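Local coordinates for protein thermostable monoacylglycerol lipase (PDB 4LHE) that hydrolyses monoacylglycerols to a fatty acid and glycerol, as a heat-stable bacterial lipase of the alpha/beta hydrolase fold, at residues P38-Y43 with Y48-P53; E79-L84 with Q89-T94. All coordinates share one frame; numbering follows the deposited sequence.

Contact 1 (P38-Y43 with Y48-P53); sequences PLAEAY and YTVCLP
Tyr43 O, near the end of helix 37-45, accepts a hydrogen bond from Tyr48 N at 3.0 Å, with an N-H...O angle of 157°. The donor is somewhat tilted from the carbonyl plane. The bond ties the helix to the chain that turns back into strand 49-52. These elements are the helix and second strand of the beta-alpha-beta unit that starts with strand 21-26, a building block of the alpha/beta hydrolase fold. Within the short segments, helix and strand run nearly antiparallel, at 165°, with their axes 8.3 Å apart.

The same carbonyl oxygen lies at the edge of the Tyr48 ring, in its plane, 3.3 Å from Tyr48 CD2. Tyr48 CG stands beside its own backbone N (chi1 -65°), and this places the ring edge next to the oxygen that its amide already holds. The Tyr43 ring leads away from the strand. It meets Phe245 of helix 234-247 edge-to-face, while its CB stays on the strand side.

The rest of the contact is mainly apolar and buried. Val50 points at the helix and divides its two methyls. Val50 CG2 touches Tyr43 CB at 3.8 Å and also lies against Ala40 O. Val50 CG1 touches Ala40 CB at 3.7 Å. The small Ala40 side chain is consistent with the close approach of the helix here. Leu52 reaches Ala40 CB through its CD2 branch, from further along the strand. Its CG is anti to the backbone N. Leu52 also packs on Pro33 and Met36. Thr49 and Cys51 point away from this helix, toward helix 70-87. Ala40 CB thus meets two strand side chains, with Leu52 CD2 at 3.9 Å.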
ATOM      1  N   PRO A  38       0.424  -8.832  -9.409  1.00 23.86           N
ATOM      2  CA  PRO A  38      -0.252  -8.846 -10.716  1.00 24.03           C
ATOM      3  C   PRO A  38      -0.328  -7.460 -11.337  1.00 24.00           C
ATOM      4  O   PRO A  38      -0.271  -7.340 -12.562  1.00 23.83           O
ATOM      5  CB  PRO A  38      -1.656  -9.354 -10.387  1.00 24.23           C
ATOM      6  CG  PRO A  38      -1.451 -10.227  -9.205  1.00 25.10           C
ATOM      7  CD  PRO A  38      -0.360  -9.537  -8.383  1.00 24.81           C
ATOM      8  N   LEU A  39      -0.461  -6.429 -10.510  1.00 22.86           N
ATOM      9  CA  LEU A  39      -0.381  -5.061 -11.005  1.00 22.48           C
ATOM     10  C   LEU A  39       1.001  -4.776 -11.588  1.00 23.48           C
ATOM     11  O   LEU A  39       1.120  -4.285 -12.717  1.00 23.85           O
ATOM     12  CB  LEU A  39      -0.695  -4.050  -9.877  1.00 22.39           C
ATOM     13  CG  LEU A  39      -2.159  -3.746  -9.581  1.00 22.18           C
ATOM     14  CD1 LEU A  39      -2.916  -4.982  -9.189  1.00 22.71           C
ATOM     15  CD2 LEU A  39      -2.265  -2.700  -8.459  1.00 22.31           C
ATOM     16  N   ALA A  40       2.046  -5.077 -10.815  1.00 23.38           N
ATOM     17  CA  ALA A  40       3.418  -4.789 -11.233  1.00 23.44           C
ATOM     18  C   ALA A  40       3.745  -5.438 -12.584  1.00 24.47           C
ATOM     19  O   ALA A  40       4.332  -4.793 -13.476  1.00 24.75           O
ATOM     20  CB  ALA A  40       4.380  -5.268 -10.174  1.00 24.12           C
ATOM     21  N   GLU A  41       3.358  -6.702 -12.736  1.00 24.78           N
ATOM     22  CA  GLU A  41       3.584  -7.429 -13.981  1.00 25.28           C
ATOM     23  C   GLU A  41       2.834  -6.836 -15.172  1.00 25.83           C
ATOM     24  O   GLU A  41       3.422  -6.657 -16.244  1.00 26.41           O
ATOM     25  CB  GLU A  41       3.310  -8.936 -13.813  1.00 26.00           C
ATOM     26  CG  GLU A  41       4.334  -9.630 -12.888  1.00 26.46           C
ATOM     27  CD  GLU A  41       4.060 -11.117 -12.678  1.00 28.07           C
ATOM     28  OE1 GLU A  41       3.161 -11.670 -13.348  1.00 28.80           O
ATOM     29  OE2 GLU A  41       4.762 -11.748 -11.849  1.00 28.79           O
ATOM     30  N   ALA A  42       1.552  -6.518 -14.987  1.00 25.49           N
ATOM     31  CA  ALA A  42       0.780  -5.794 -16.010  1.00 26.27           C
ATOM     32  C   ALA A  42       1.346  -4.415 -16.403  1.00 26.22           C
ATOM     33  O   ALA A  42       1.301  -4.051 -17.587  1.00 26.58           O
ATOM     34  CB  ALA A  42      -0.674  -5.669 -15.603  1.00 25.51           C
ATOM     35  N   TYR A  43       1.870  -3.647 -15.444  1.00 24.65           N
ATOM     36  CA  TYR A  43       2.431  -2.326 -15.781  1.00 26.13           C
ATOM     37  C   TYR A  43       3.779  -2.456 -16.511  1.00 26.76           C
ATOM     38  O   TYR A  43       4.092  -1.669 -17.411  1.00 27.60           O
ATOM     39  CB  TYR A  43       2.558  -1.418 -14.541  1.00 25.28           C
ATOM     40  CG  TYR A  43       1.263  -1.226 -13.752  1.00 24.70           C
ATOM     41  CD1 TYR A  43       0.018  -1.380 -14.350  1.00 25.08           C
ATOM     42  CD2 TYR A  43       1.302  -0.912 -12.400  1.00 23.67           C
ATOM     43  CE1 TYR A  43      -1.162  -1.212 -13.617  1.00 24.08           C
ATOM     44  CE2 TYR A  43       0.143  -0.744 -11.670  1.00 23.08           C
ATOM     45  CZ  TYR A  43      -1.084  -0.900 -12.279  1.00 23.78           C
ATOM     46  OH  TYR A  43      -2.236  -0.740 -11.523  1.00 22.88           O
ATOM     47  N   TYR A  48       6.210   0.130 -18.585  1.00 29.11           N
ATOM     48  CA  TYR A  48       6.681   0.913 -17.457  1.00 29.00           C
ATOM     49  C   TYR A  48       7.838   0.243 -16.733  1.00 28.60           C
ATOM     50  O   TYR A  48       7.912  -0.975 -16.647  1.00 28.16           O
ATOM     51  CB  TYR A  48       5.520   1.182 -16.494  1.00 28.43           C
ATOM     52  CG  TYR A  48       4.448   2.041 -17.126  1.00 29.17           C
ATOM     53  CD1 TYR A  48       4.618   3.409 -17.219  1.00 29.26           C
ATOM     54  CD2 TYR A  48       3.281   1.486 -17.642  1.00 28.95           C
ATOM     55  CE1 TYR A  48       3.663   4.212 -17.799  1.00 29.80           C
ATOM     56  CE2 TYR A  48       2.310   2.293 -18.238  1.00 29.19           C
ATOM     57  CZ  TYR A  48       2.524   3.660 -18.311  1.00 29.76           C
ATOM     58  OH  TYR A  48       1.593   4.510 -18.873  1.00 29.86           O
ATOM     59  N   THR A  49       8.768   1.055 -16.255  1.00 28.71           N
ATOM     60  CA  THR A  49       9.718   0.597 -15.259  1.00 28.49           C
ATOM     61  C   THR A  49       8.923   0.454 -13.963  1.00 26.94           C
ATOM     62  O   THR A  49       8.107   1.314 -13.617  1.00 26.78           O
ATOM     63  CB  THR A  49      10.864   1.590 -15.130  1.00 29.08           C
ATOM     64  OG1 THR A  49      11.587   1.593 -16.370  1.00 29.94           O
ATOM     65  CG2 THR A  49      11.810   1.211 -14.006  1.00 29.08           C
ATOM     66  N   VAL A  50       9.154  -0.645 -13.262  1.00 27.57           N
ATOM     67  CA  VAL A  50       8.314  -1.025 -12.140  1.00 26.07           C
ATOM     68  C   VAL A  50       9.199  -1.388 -10.950  1.00 26.64           C
ATOM     69  O   VAL A  50      10.207  -2.076 -11.112  1.00 27.45           O
ATOM     70  CB  VAL A  50       7.429  -2.201 -12.569  1.00 26.04           C
ATOM     71  CG1 VAL A  50       7.135  -3.110 -11.423  1.00 25.62           C
ATOM     72  CG2 VAL A  50       6.140  -1.679 -13.220  1.00 25.42           C
ATOM     73  N   CYS A  51       8.849  -0.895  -9.766  1.00 25.82           N
ATOM     74  CA  CYS A  51       9.572  -1.262  -8.541  1.00 25.77           C
ATOM     75  C   CYS A  51       8.589  -1.715  -7.458  1.00 25.81           C
ATOM     76  O   CYS A  51       7.711  -0.952  -7.035  1.00 25.12           O
ATOM     77  CB  CYS A  51      10.429  -0.086  -8.047  1.00 26.74           C
ATOM     78  SG  CYS A  51      11.213  -0.297  -6.407  1.00 28.08           S
ATOM     79  N   LEU A  52       8.741  -2.955  -7.008  1.00 25.66           N
ATOM     80  CA  LEU A  52       7.829  -3.519  -6.018  1.00 25.43           C
ATOM     81  C   LEU A  52       8.667  -4.095  -4.893  1.00 26.41           C
ATOM     82  O   LEU A  52       8.999  -5.293  -4.897  1.00 27.32           O
ATOM     83  CB  LEU A  52       6.907  -4.588  -6.652  1.00 24.98           C
ATOM     84  CG  LEU A  52       6.093  -5.511  -5.722  1.00 24.90           C
ATOM     85  CD1 LEU A  52       5.429  -4.739  -4.588  1.00 25.33           C
ATOM     86  CD2 LEU A  52       5.038  -6.281  -6.502  1.00 24.40           C
ATOM     87  N   PRO A  53       9.047  -3.231  -3.939  1.00 26.73           N
ATOM     88  CA  PRO A  53       9.911  -3.618  -2.815  1.00 28.05           C
ATOM     89  C   PRO A  53       9.168  -4.470  -1.802  1.00 28.71           C
ATOM     90  O   PRO A  53       7.927  -4.456  -1.767  1.00 27.75           O
ATOM     91  CB  PRO A  53      10.302  -2.267  -2.181  1.00 28.19           C
ATOM     92  CG  PRO A  53       9.179  -1.322  -2.559  1.00 27.42           C
ATOM     93  CD  PRO A  53       8.746  -1.785  -3.949  1.00 26.54           C
TER

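Contact 2 (E79-L84 with Q89-T94); sequences EGYGWL and QTIFVT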
ATOM      1  N   GLU A  79      13.729   3.964  -0.480  1.00 30.83           N
ATOM      2  CA  GLU A  79      14.767   3.276  -1.256  1.00 30.00           C
ATOM      3  C   GLU A  79      14.200   2.782  -2.585  1.00 29.43           C
ATOM      4  O   GLU A  79      14.904   2.756  -3.604  1.00 29.62           O
ATOM      5  CB  GLU A  79      15.318   2.107  -0.429  1.00 29.80           C
ATOM      6  CG  GLU A  79      16.053   1.028  -1.207  0.63 29.27           C
ATOM      7  CD  GLU A  79      16.572  -0.094  -0.307  0.67 29.08           C
ATOM      8  OE1 GLU A  79      17.806  -0.238  -0.182  0.56 29.55           O
ATOM      9  OE2 GLU A  79      15.750  -0.839   0.264  0.62 28.29           O
ATOM     10  N   GLY A  80      12.926   2.395  -2.591  1.00 28.63           N
ATOM     11  CA  GLY A  80      12.276   2.047  -3.848  1.00 28.12           C
ATOM     12  C   GLY A  80      12.037   3.261  -4.737  1.00 29.08           C
ATOM     13  O   GLY A  80      12.211   3.207  -5.956  1.00 29.77           O
ATOM     14  N   TYR A  81      11.626   4.364  -4.125  1.00 30.00           N
ATOM     15  CA  TYR A  81      11.481   5.617  -4.851  1.00 31.10           C
ATOM     16  C   TYR A  81      12.827   6.082  -5.409  1.00 32.14           C
ATOM     17  O   TYR A  81      12.918   6.565  -6.557  1.00 32.84           O
ATOM     18  CB  TYR A  81      10.863   6.667  -3.927  1.00 31.96           C
ATOM     19  CG  TYR A  81      10.965   8.074  -4.434  1.00 33.57           C
ATOM     20  CD1 TYR A  81      10.000   8.595  -5.278  1.00 33.62           C
ATOM     21  CD2 TYR A  81      12.020   8.896  -4.040  1.00 34.74           C
ATOM     22  CE1 TYR A  81      10.089   9.898  -5.735  1.00 35.57           C
ATOM     23  CE2 TYR A  81      12.120  10.200  -4.489  1.00 36.37           C
ATOM     24  CZ  TYR A  81      11.156  10.692  -5.332  1.00 36.57           C
ATOM     25  OH  TYR A  81      11.268  11.986  -5.769  1.00 38.55           O
ATOM     26  N   GLY A  82      13.877   5.895  -4.617  1.00 32.06           N
ATOM     27  CA  GLY A  82      15.216   6.274  -5.034  1.00 32.96           C
ATOM     28  C   GLY A  82      15.721   5.447  -6.204  1.00 32.68           C
ATOM     29  O   GLY A  82      16.357   5.977  -7.136  1.00 33.48           O
ATOM     30  N   TRP A  83      15.443   4.147  -6.158  1.00 31.59           N
ATOM     31  CA  TRP A  83      15.775   3.250  -7.269  1.00 31.69           C
ATOM     32  C   TRP A  83      15.095   3.712  -8.548  1.00 31.94           C
ATOM     33  O   TRP A  83      15.714   3.739  -9.618  1.00 33.32           O
ATOM     34  CB  TRP A  83      15.358   1.820  -6.926  1.00 30.37           C
ATOM     35  CG  TRP A  83      15.737   0.800  -7.955  1.00 30.00           C
ATOM     36  CD1 TRP A  83      16.913   0.120  -8.039  1.00 30.36           C
ATOM     37  CD2 TRP A  83      14.926   0.342  -9.041  1.00 30.19           C
ATOM     38  NE1 TRP A  83      16.888  -0.730  -9.113  1.00 30.41           N
ATOM     39  CE2 TRP A  83      15.678  -0.617  -9.746  1.00 30.32           C
ATOM     40  CE3 TRP A  83      13.631   0.651  -9.488  1.00 29.79           C
ATOM     41  CZ2 TRP A  83      15.181  -1.276 -10.879  1.00 30.49           C
ATOM     42  CZ3 TRP A  83      13.139  -0.001 -10.612  1.00 29.99           C
ATOM     43  CH2 TRP A  83      13.916  -0.961 -11.292  1.00 29.95           C
ATOM     44  N   LEU A  84      13.822   4.081  -8.443  1.00 31.21           N
ATOM     45  CA  LEU A  84      13.065   4.564  -9.601  1.00 31.72           C
ATOM     46  C   LEU A  84      13.596   5.908 -10.099  1.00 33.76           C
ATOM     47  O   LEU A  84      13.746   6.123 -11.313  1.00 33.66           O
ATOM     48  CB  LEU A  84      11.590   4.746  -9.240  1.00 31.37           C
ATOM     49  CG  LEU A  84      10.651   3.549  -9.377  1.00 30.25           C
ATOM     50  CD1 LEU A  84       9.195   4.019  -9.195  1.00 29.57           C
ATOM     51  CD2 LEU A  84      10.831   2.891 -10.710  1.00 30.45           C
ATOM     52  N   GLN A  89      12.151   9.506 -15.349  1.00 37.29           N
ATOM     53  CA  GLN A  89      11.958  10.939 -15.177  1.00 38.17           C
ATOM     54  C   GLN A  89      10.520  11.280 -14.834  1.00 37.68           C
ATOM     55  O   GLN A  89      10.183  12.448 -14.638  1.00 39.14           O
ATOM     56  CB  GLN A  89      12.437  11.716 -16.406  1.00 40.33           C
ATOM     57  CG  GLN A  89      12.138  11.050 -17.701  1.00 41.20           C
ATOM     58  CD  GLN A  89      13.410  10.679 -18.425  1.00 42.87           C
ATOM     59  OE1 GLN A  89      14.457  10.474 -17.801  1.00 43.72           O
ATOM     60  NE2 GLN A  89      13.335  10.599 -19.754  1.00 43.25           N
ATOM     61  N   THR A  90       9.682  10.251 -14.746  1.00 36.04           N
ATOM     62  CA  THR A  90       8.304  10.404 -14.300  1.00 35.70           C
ATOM     63  C   THR A  90       8.034   9.272 -13.309  1.00 34.28           C
ATOM     64  O   THR A  90       8.391   8.111 -13.560  1.00 33.46           O
ATOM     65  CB  THR A  90       7.335  10.287 -15.494  1.00 36.12           C
ATOM     66  OG1 THR A  90       7.746  11.184 -16.538  1.00 38.41           O
ATOM     67  CG2 THR A  90       5.901  10.611 -15.080  1.00 35.91           C
ATOM     68  N   ILE A  91       7.422   9.594 -12.174  1.00 33.19           N
ATOM     69  CA  ILE A  91       7.184   8.562 -11.172  1.00 31.42           C
ATOM     70  C   ILE A  91       5.735   8.593 -10.708  1.00 30.83           C
ATOM     71  O   ILE A  91       5.207   9.657 -10.369  1.00 31.25           O
ATOM     72  CB  ILE A  91       8.141   8.731  -9.983  1.00 32.56           C
ATOM     73  CG1 ILE A  91       9.573   8.350 -10.398  1.00 32.95           C
ATOM     74  CG2 ILE A  91       7.692   7.904  -8.828  1.00 30.78           C
ATOM     75  CD1 ILE A  91      10.602   8.521  -9.303  1.00 33.53           C
ATOM     76  N   PHE A  92       5.084   7.431 -10.730  1.00 28.77           N
ATOM     77  CA  PHE A  92       3.786   7.274 -10.089  1.00 28.44           C
ATOM     78  C   PHE A  92       3.903   6.300  -8.938  1.00 27.42           C
ATOM     79  O   PHE A  92       4.737   5.388  -8.979  1.00 27.45           O
ATOM     80  CB  PHE A  92       2.790   6.689 -11.079  1.00 27.38           C
ATOM     81  CG  PHE A  92       2.502   7.578 -12.227  1.00 28.95           C
ATOM     82  CD1 PHE A  92       1.742   8.729 -12.050  1.00 28.82           C
ATOM     83  CD2 PHE A  92       2.968   7.253 -13.498  1.00 28.43           C
ATOM     84  CE1 PHE A  92       1.462   9.564 -13.139  1.00 30.08           C
ATOM     85  CE2 PHE A  92       2.692   8.074 -14.574  1.00 30.42           C
ATOM     86  CZ  PHE A  92       1.941   9.231 -14.395  1.00 30.70           C
ATOM     87  N   VAL A  93       3.060   6.473  -7.924  1.00 26.99           N
ATOM     88  CA  VAL A  93       3.079   5.577  -6.773  1.00 26.48           C
ATOM     89  C   VAL A  93       1.669   5.001  -6.567  1.00 26.12           C
ATOM     90  O   VAL A  93       0.676   5.712  -6.729  1.00 26.10           O
ATOM     91  CB  VAL A  93       3.607   6.299  -5.506  1.00 28.04           C
ATOM     92  CG1 VAL A  93       3.818   5.310  -4.350  1.00 27.99           C
ATOM     93  CG2 VAL A  93       4.936   7.051  -5.834  1.00 28.43           C
ATOM     94  N   THR A  94       1.599   3.701  -6.276  1.00 25.56           N
ATOM     95  CA  THR A  94       0.335   3.038  -5.961  1.00 25.45           C
ATOM     96  C   THR A  94       0.566   2.047  -4.817  1.00 26.15           C
ATOM     97  O   THR A  94       1.674   1.529  -4.621  1.00 26.41           O
ATOM     98  CB  THR A  94      -0.274   2.324  -7.184  1.00 23.48           C
ATOM     99  OG1 THR A  94      -1.556   1.779  -6.839  1.00 23.77           O
ATOM    100  CG2 THR A  94       0.633   1.179  -7.682  1.00 22.93           C
TER
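Ile91 CD1 meets Tyr81 and Leu84, two residues three apart on helix 70-87. This packs the helix against strand 90-96, the next strand in the chain and a central one in the alpha/beta hydrolase sheet. Ile91 points at the helix. Its CG1 lies beside its backbone N (chi1 -71°), and the chain then runs on extended (chi2 178°). The terminal methyl is thereby carried out to the helix.

Ile91 CD1 approaches the Tyr81 ring obliquely, 3.9 Å from Tyr81 CE1. The two side chains cross at about a right angle. Tyr81 CG is anti to the backbone N (chi1 166°). The side chain does not start out toward the strand, but its end comes nearer to it. The ring also stacks with His110, and its hydroxyl is hydrogen-bonded to Asp112 OD2. The Asp112 bond thus holds the hydroxyl end, while CE1 makes the apolar contact.

Leu84 points toward the strand. Its CB lies 3.9 Å from Ile91 CD1. Leu84 CD1 comes within 4.2 Å of Ile91 CG2, the branch nearer the strand backbone. Leu84 therefore borders both arms of the isoleucine. It also packs on Leu24, Thr49 and Cys51, so it also reaches strands 21-26 and 49-52.

All three touching residues are buried, and they meet through carbon atoms alone. The contact thus rests on van der Waals packing and on burial of apolar surface, while the polar end of Tyr81 is satisfied by Asp112.

Overall arrangement
The two contacts follow in series along the chain: contact 1 closes before contact 2 opens. Both reach the seven-stranded mixed sheet, and their centres lie 11 Å apart. Strand 49-52 and strand 90-96 are parallel, with strand 21-26 between them. Helix 37-45 and helix 70-87 pack on opposite faces of strand 49-52. The contacts touch directly: Cys51 CB is 3.6 Å from Trp83 CE3, and Thr49 CG2 is 3.8 Å from Leu84 CD2. Together they bury this part of the sheet between helices. Strand 90-96 leads on to a probable nucleophile elbow at Ser97, consistent with a Ser-His-Asp triad with His226 and Asp196.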